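Local coordinates for protein Bd3459 (Bdellovibrio bacteriovorus, PDB 5CEC) that is a predatory endopeptidase of the S13 family, probably with serine-type D-Ala-D-Ala carboxypeptidase activity, and is bound by an ankyrin-repeat immunity protein, at residues F90-H95 and H107-D113; F141-L147 and V174-L178. The protein carries 1 engineered substitution. One frame throughout, in Å; residues are numbered along the deposited sequence.

Contact 1. Residues F90-H95 and H107-D113; sequences FKTKLH and HIEGSRD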
loop_
_atom_site.group_PDB
_atom_site.type_symbol
_atom_site.label_atom_id
_atom_site.label_comp_id
_atom_site.label_asym_id
_atom_site.label_seq_id
_atom_site.Cartn_x
_atom_site.Cartn_y
_atom_site.Cartn_z
ATOM N N PHE A 90 0.415 -4.868 21.391
ATOM C CA PHE A 90 -0.791 -4.324 21.957
ATOM C C PHE A 90 -1.443 -5.456 22.728
ATOM O O PHE A 90 -1.807 -6.481 22.147
ATOM C CB PHE A 90 -1.695 -3.825 20.831
ATOM C CG PHE A 90 -1.116 -2.622 20.125
ATOM C CD1 PHE A 90 -0.230 -2.754 19.063
ATOM C CD2 PHE A 90 -1.433 -1.343 20.558
ATOM C CE1 PHE A 90 0.337 -1.638 18.457
ATOM C CE2 PHE A 90 -0.858 -0.218 19.962
ATOM C CZ PHE A 90 0.014 -0.369 18.898
ATOM N N LYS A 91 -1.601 -5.252 24.032
ATOM C CA LYS A 91 -2.022 -6.336 24.958
ATOM C C LYS A 91 -3.486 -6.136 25.321
ATOM O O LYS A 91 -3.806 -5.470 26.321
ATOM C CB LYS A 91 -1.109 -6.351 26.182
ATOM C CG LYS A 91 0.338 -6.570 25.811
ATOM C CD LYS A 91 1.252 -6.398 27.015
ATOM C CE LYS A 91 2.678 -6.075 26.602
ATOM N NZ LYS A 91 2.804 -4.832 25.763
ATOM N N THR A 92 -4.382 -6.668 24.487
ATOM C CA THR A 92 -5.826 -6.593 24.756
ATOM C C THR A 92 -6.114 -7.605 25.868
ATOM O O THR A 92 -5.651 -8.748 25.808
ATOM C CB THR A 92 -6.623 -6.931 23.485
ATOM O OG1 THR A 92 -6.253 -6.015 22.451
ATOM C CG2 THR A 92 -8.116 -6.836 23.719
ATOM N N LYS A 93 -6.821 -7.163 26.910
ATOM C CA LYS A 93 -7.116 -8.018 28.045
ATOM C C LYS A 93 -8.591 -8.390 28.072
ATOM O O LYS A 93 -9.467 -7.575 27.794
ATOM C CB LYS A 93 -6.691 -7.316 29.336
ATOM C CG LYS A 93 -5.189 -7.134 29.426
ATOM C CD LYS A 93 -4.795 -6.362 30.683
ATOM C CE LYS A 93 -3.307 -6.538 30.973
ATOM N NZ LYS A 93 -2.925 -5.972 32.292
ATOM N N LEU A 94 -8.861 -9.655 28.325
ATOM C CA LEU A 94 -10.215 -10.141 28.487
ATOM C C LEU A 94 -10.342 -10.558 29.949
ATOM O O LEU A 94 -9.591 -11.398 30.440
ATOM C CB LEU A 94 -10.458 -11.326 27.575
ATOM C CG LEU A 94 -10.960 -11.012 26.162
ATOM C CD1 LEU A 94 -9.912 -10.307 25.357
ATOM C CD2 LEU A 94 -11.388 -12.315 25.509
ATOM N N HIS A 95 -11.329 -10.014 30.614
ATOM C CA HIS A 95 -11.640 -10.348 31.993
ATOM C C HIS A 95 -12.807 -11.312 31.960
ATOM O O HIS A 95 -13.889 -10.920 31.562
ATOM C CB HIS A 95 -11.969 -9.070 32.751
ATOM C CG HIS A 95 -10.839 -8.096 32.771
ATOM N ND1 HIS A 95 -9.911 -8.095 33.785
ATOM C CD2 HIS A 95 -10.450 -7.130 31.901
ATOM C CE1 HIS A 95 -9.023 -7.143 33.567
ATOM N NE2 HIS A 95 -9.322 -6.543 32.428
ATOM N N HIS A 107 -15.325 -9.002 29.827
ATOM C CA HIS A 107 -15.080 -7.582 29.610
ATOM C C HIS A 107 -13.775 -7.410 28.850
ATOM O O HIS A 107 -12.746 -7.915 29.292
ATOM C CB HIS A 107 -14.987 -6.789 30.912
ATOM C CG HIS A 107 -14.595 -5.351 30.720
ATOM N ND1 HIS A 107 -15.462 -4.402 30.220
ATOM C CD2 HIS A 107 -13.427 -4.706 30.949
ATOM C CE1 HIS A 107 -14.852 -3.231 30.195
ATOM N NE2 HIS A 107 -13.614 -3.392 30.605
ATOM N N ILE A 108 -13.808 -6.719 27.711
ATOM C CA ILE A 108 -12.602 -6.403 26.942
ATOM C C ILE A 108 -12.003 -5.056 27.377
ATOM O O ILE A 108 -12.625 -4.001 27.226
ATOM C CB ILE A 108 -12.864 -6.385 25.433
ATOM C CG1 ILE A 108 -13.414 -7.743 24.948
ATOM C CG2 ILE A 108 -11.584 -6.046 24.694
ATOM C CD1 ILE A 108 -13.875 -7.745 23.508
ATOM N N GLU A 109 -10.824 -5.122 27.973
ATOM C CA GLU A 109 -10.028 -3.975 28.318
ATOM C C GLU A 109 -9.100 -3.747 27.139
ATOM O O GLU A 109 -8.136 -4.495 26.923
ATOM C CB GLU A 109 -9.271 -4.246 29.634
ATOM C CG GLU A 109 -8.261 -3.159 29.990
ATOM C CD GLU A 109 -7.456 -3.465 31.246
ATOM O OE1 GLU A 109 -7.660 -4.530 31.859
ATOM O OE2 GLU A 109 -6.581 -2.645 31.609
ATOM N N GLY A 110 -9.426 -2.741 26.326
ATOM C CA GLY A 110 -8.705 -2.563 25.081
ATOM C C GLY A 110 -7.284 -2.053 25.230
ATOM O O GLY A 110 -6.905 -1.512 26.262
ATOM N N SER A 111 -6.514 -2.242 24.172
ATOM C CA SER A 111 -5.151 -1.796 24.078
ATOM C C SER A 111 -4.925 -0.738 22.983
ATOM O O SER A 111 -3.785 -0.367 22.729
ATOM C CB SER A 111 -4.229 -2.985 23.780
ATOM O OG SER A 111 -4.587 -3.580 22.551
ATOM N N ARG A 112 -5.989 -0.346 22.276
ATOM C CA ARG A 112 -5.892 0.498 21.078
ATOM C C ARG A 112 -5.092 -0.155 19.955
ATOM O O ARG A 112 -4.565 0.497 19.066
ATOM C CB ARG A 112 -5.359 1.895 21.397
ATOM C CG ARG A 112 -6.122 2.579 22.519
ATOM C CD ARG A 112 -5.868 4.089 22.552
ATOM N NE ARG A 112 -6.529 4.764 21.436
ATOM C CZ ARG A 112 -7.808 5.114 21.394
ATOM N NH1 ARG A 112 -8.621 4.890 22.441
ATOM N NH2 ARG A 112 -8.274 5.697 20.291
ATOM N N ASP A 113 -5.100 -1.493 19.940
ATOM C CA ASP A 113 -4.521 -2.261 18.815
ATOM C C ASP A 113 -5.130 -1.658 17.536
ATOM O O ASP A 113 -6.356 -1.656 17.382
ATOM C CB ASP A 113 -4.885 -3.748 19.003
ATOM C CG ASP A 113 -4.368 -4.658 17.925
ATOM O OD1 ASP A 113 -4.009 -4.218 16.815
ATOM O OD2 ASP A 113 -4.331 -5.868 18.231
HETATM O O HOH W 1 -7.748 -3.663 21.940
HETATM O O HOH W 2 -4.628 -7.129 20.739
#
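A histidine–carboxylate hydrogen bond runs diagonally over one face of this hairpin, joining His95 to Glu109, two residues past its register partner His107. His95 NE2 donates to Glu109 OE1 at 2.7 Å. The oxygen lies almost exactly in the imidazole plane and receives the proton on its anti lone pair, with ring and carboxylate planes only 13° apart. The Glu109 side chain is extended, its CG anti to the backbone N (chi1 173°), which carries the carboxylate to the ring. The aliphatic part of Lys93 runs beside Glu109 in the same direction, and CD of Lys93 comes 3.6 Å from OE1 of Glu109. On this face His95 and His107 meet obliquely, and Phe224 stacks on His107, whose ND1 is hydrogen-bonded to Thr140. A sulfate ion, probably from the crystallisation liquor, lies about 3 Å from the His95 side chain.

Beneath these side chains the backbones form two hydrogen-bonded pairs, Lys93 with Glu109 and His95 with His107. Leu94 and Ile108 face the other way as the non-hydrogen-bonded pair between them. Ile108 CG2 meets Thr92 CG2 at 3.7 Å, while Leu94 packs on helix 118-130.

Beyond Glu109 the regular backbone pairing ends, and two water molecules join Thr92 to the loop. One, 2.8 Å from Thr92 OG1, accepts from Ser111 N; the other, 2.6 Å from Thr92 OG1, bridges to Asp113 OD2, probably as donor. Asp113 OD1 accepts from Leu115 N. Phe90 presents its ring edge to Ser111 O, 3.3 Å from CD2 of Phe90. The whole is an antiparallel beta hairpin, adjacent strands 91-98 and 104-109 of the mixed sheet.

Contact 2. Residues F141-L147 and V174-L178; sequences FDENFLL and VRATL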
loop_
_atom_site.group_PDB
_atom_site.type_symbol
_atom_site.label_atom_id
_atom_site.label_comp_id
_atom_site.label_asym_id
_atom_site.label_seq_id
_atom_site.Cartn_x
_atom_site.Cartn_y
_atom_site.Cartn_z
ATOM N N PHE A 141 -17.024 -3.910 26.783
ATOM C CA PHE A 141 -15.778 -3.413 26.213
ATOM C C PHE A 141 -15.597 -1.951 26.584
ATOM O O PHE A 141 -16.585 -1.235 26.792
ATOM C CB PHE A 141 -15.753 -3.584 24.691
ATOM C CG PHE A 141 -16.799 -2.756 23.981
ATOM C CD1 PHE A 141 -18.100 -3.216 23.835
ATOM C CD2 PHE A 141 -16.501 -1.485 23.524
ATOM C CE1 PHE A 141 -19.062 -2.433 23.246
ATOM C CE2 PHE A 141 -17.469 -0.710 22.954
ATOM C CZ PHE A 141 -18.739 -1.179 22.811
ATOM N N ASP A 142 -14.339 -1.519 26.669
ATOM C CA ASP A 142 -14.033 -0.129 27.032
ATOM C C ASP A 142 -13.630 0.695 25.801
ATOM O O ASP A 142 -13.692 0.254 24.648
ATOM C CB ASP A 142 -12.997 -0.056 28.177
ATOM C CG ASP A 142 -11.597 -0.442 27.775
ATOM O OD1 ASP A 142 -11.275 -0.545 26.566
ATOM O OD2 ASP A 142 -10.789 -0.640 28.719
ATOM N N GLU A 143 -13.277 1.942 26.074
ATOM C CA GLU A 143 -13.025 2.929 25.044
ATOM C C GLU A 143 -11.693 2.760 24.335
ATOM O O GLU A 143 -11.424 3.438 23.358
ATOM C CB GLU A 143 -13.167 4.359 25.593
ATOM C CG GLU A 143 -12.101 4.780 26.593
ATOM C CD GLU A 143 -12.412 4.471 28.044
ATOM O OE1 GLU A 143 -13.050 3.437 28.379
ATOM O OE2 GLU A 143 -11.950 5.260 28.881
ATOM N N ASN A 144 -10.892 1.787 24.768
ATOM C CA ASN A 144 -9.664 1.490 24.078
ATOM C C ASN A 144 -9.765 0.270 23.196
ATOM O O ASN A 144 -8.783 -0.095 22.573
ATOM C CB ASN A 144 -8.526 1.353 25.081
ATOM C CG ASN A 144 -8.236 2.653 25.772
ATOM O OD1 ASN A 144 -8.146 3.690 25.119
ATOM N ND2 ASN A 144 -8.054 2.597 27.081
ATOM N N PHE A 145 -10.953 -0.350 23.153
ATOM C CA PHE A 145 -11.169 -1.488 22.266
ATOM C C PHE A 145 -11.617 -0.956 20.916
ATOM O O PHE A 145 -12.786 -0.623 20.717
ATOM C CB PHE A 145 -12.190 -2.470 22.829
ATOM C CG PHE A 145 -12.456 -3.643 21.913
ATOM C CD1 PHE A 145 -11.402 -4.409 21.426
ATOM C CD2 PHE A 145 -13.757 -3.922 21.472
ATOM C CE1 PHE A 145 -11.651 -5.477 20.563
ATOM C CE2 PHE A 145 -14.004 -4.984 20.619
ATOM C CZ PHE A 145 -12.958 -5.754 20.150
ATOM N N LEU A 146 -10.652 -0.810 20.027
ATOM C CA LEU A 146 -10.902 -0.347 18.675
ATOM C C LEU A 146 -11.160 -1.551 17.810
ATOM O O LEU A 146 -10.373 -2.495 17.795
ATOM C CB LEU A 146 -9.754 0.472 18.138
ATOM C CG LEU A 146 -9.264 1.594 19.055
ATOM C CD1 LEU A 146 -8.010 2.244 18.472
ATOM C CD2 LEU A 146 -10.364 2.623 19.325
ATOM N N LEU A 147 -12.310 -1.568 17.162
ATOM C CA LEU A 147 -12.727 -2.671 16.305
ATOM C C LEU A 147 -13.287 -2.089 15.028
ATOM O O LEU A 147 -14.283 -1.316 15.065
ATOM C CB LEU A 147 -13.785 -3.525 16.991
ATOM C CG LEU A 147 -14.355 -4.670 16.177
ATOM C CD1 LEU A 147 -13.303 -5.744 15.933
ATOM C CD2 LEU A 147 -15.557 -5.260 16.889
ATOM N N VAL A 174 -18.735 0.350 17.708
ATOM C CA VAL A 174 -18.085 -0.906 18.133
ATOM C C VAL A 174 -19.143 -1.910 18.563
ATOM O O VAL A 174 -19.053 -3.078 18.193
ATOM C CB VAL A 174 -17.049 -0.652 19.235
ATOM C CG1 VAL A 174 -16.509 -1.951 19.787
ATOM C CG2 VAL A 174 -15.901 0.171 18.656
ATOM N N ARG A 175 -20.146 -1.460 19.314
ATOM C CA ARG A 175 -21.217 -2.346 19.735
ATOM C C ARG A 175 -21.930 -2.947 18.532
ATOM O O ARG A 175 -22.191 -4.148 18.513
ATOM C CB ARG A 175 -22.207 -1.655 20.671
ATOM C CG ARG A 175 -23.394 -2.520 21.076
ATOM C CD ARG A 175 -24.222 -1.841 22.147
ATOM N NE ARG A 175 -25.420 -2.609 22.476
ATOM C CZ ARG A 175 -26.582 -2.574 21.831
ATOM N NH1 ARG A 175 -26.781 -1.774 20.786
ATOM N NH2 ARG A 175 -27.574 -3.348 22.255
ATOM N N ALA A 176 -22.229 -2.105 17.548
ATOM C CA ALA A 176 -22.862 -2.571 16.346
ATOM C C ALA A 176 -22.022 -3.579 15.576
ATOM O O ALA A 176 -22.557 -4.549 15.072
ATOM C CB ALA A 176 -23.257 -1.416 15.445
ATOM N N THR A 177 -20.716 -3.347 15.485
ATOM C CA THR A 177 -19.835 -4.276 14.806
ATOM C C THR A 177 -19.711 -5.595 15.587
ATOM O O THR A 177 -19.694 -6.671 14.992
ATOM C CB THR A 177 -18.440 -3.640 14.613
ATOM O OG1 THR A 177 -18.591 -2.411 13.899
ATOM C CG2 THR A 177 -17.484 -4.571 13.869
ATOM N N LEU A 178 -19.641 -5.507 16.917
ATOM C CA LEU A 178 -19.647 -6.707 17.739
ATOM C C LEU A 178 -20.920 -7.512 17.510
ATOM O O LEU A 178 -20.864 -8.713 17.356
ATOM C CB LEU A 178 -19.477 -6.374 19.211
ATOM C CG LEU A 178 -18.053 -6.022 19.679
ATOM C CD1 LEU A 178 -18.092 -5.452 21.088
ATOM C CD2 LEU A 178 -17.137 -7.239 19.595
#
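Val174 and Leu178, one helical turn apart, present a ridge of methyl groups to Phe141, Phe145 and Leu147, so that helix 167-182 packs against the segment leaving strand 135-141, an alpha-on-beta arrangement at the mixed sheet. Val174 is the main bump. Its CG1 drops into a hollow lined by the two phenylalanine rings and the CB of Leu147. It sits over a face of Phe141 in a CH-pi contact, 3.8 Å from the ring centroid and displaced toward the rim. The same methyl is 3.8 Å from CD2 of Phe145, a ring it meets obliquely. The Phe141 ring swings toward the helix because its CG stands between the backbone N and the carbonyl carbon (chi1 65°), and its tip reaches the backbone of Arg175.

The two branches of Leu178 part between the rings. CD1 of Leu178 presses on CD1 of Phe141 at 3.5 Å, whereas CD2 of Leu178 comes in at the edge of the Phe145 ring. Leu147 answers with a bump of its own: its CD2 fits between the Thr177 and Leu178 side chains.

Phe145 reaches its place by way of a type I beta turn from Asp142 to Phe145, which folds the chain back after Phe141 and brings both rings up to the helix. Asp142 OD1 accepts from Asn144 N at 3.0 Å, an Asx turn inside the beta turn. Phe116 meets Phe145 edge-to-face. On the helix side the interlock finishes with Thr177, whose CG2, anti to the backbone N, is thereby directed at Leu147 and lies 3.6 Å from Leu147 CD2.

How the contacts relate
Contacts 1 and 2 follow one another along the chain, and their centres are about 10 Å apart. Residues 107-113 and 141-147 join them directly. Gly110 N reaches Asp142 OD1 at 2.9 Å, and Arg112 N reaches Asn144 O at 2.8 Å, both probably hydrogen bonds, so the turn of contact 2 is tied to the segment that leaves the hairpin of contact 1. Ile108 belongs to contact 1 yet packs on Phe141 and Phe145 of contact 2, continuing the apolar layer beneath helix 167-182. The bound sulfate, near the His95 side chain, lies on the contact 1 side, and neither contact contains a residue known to be catalytic.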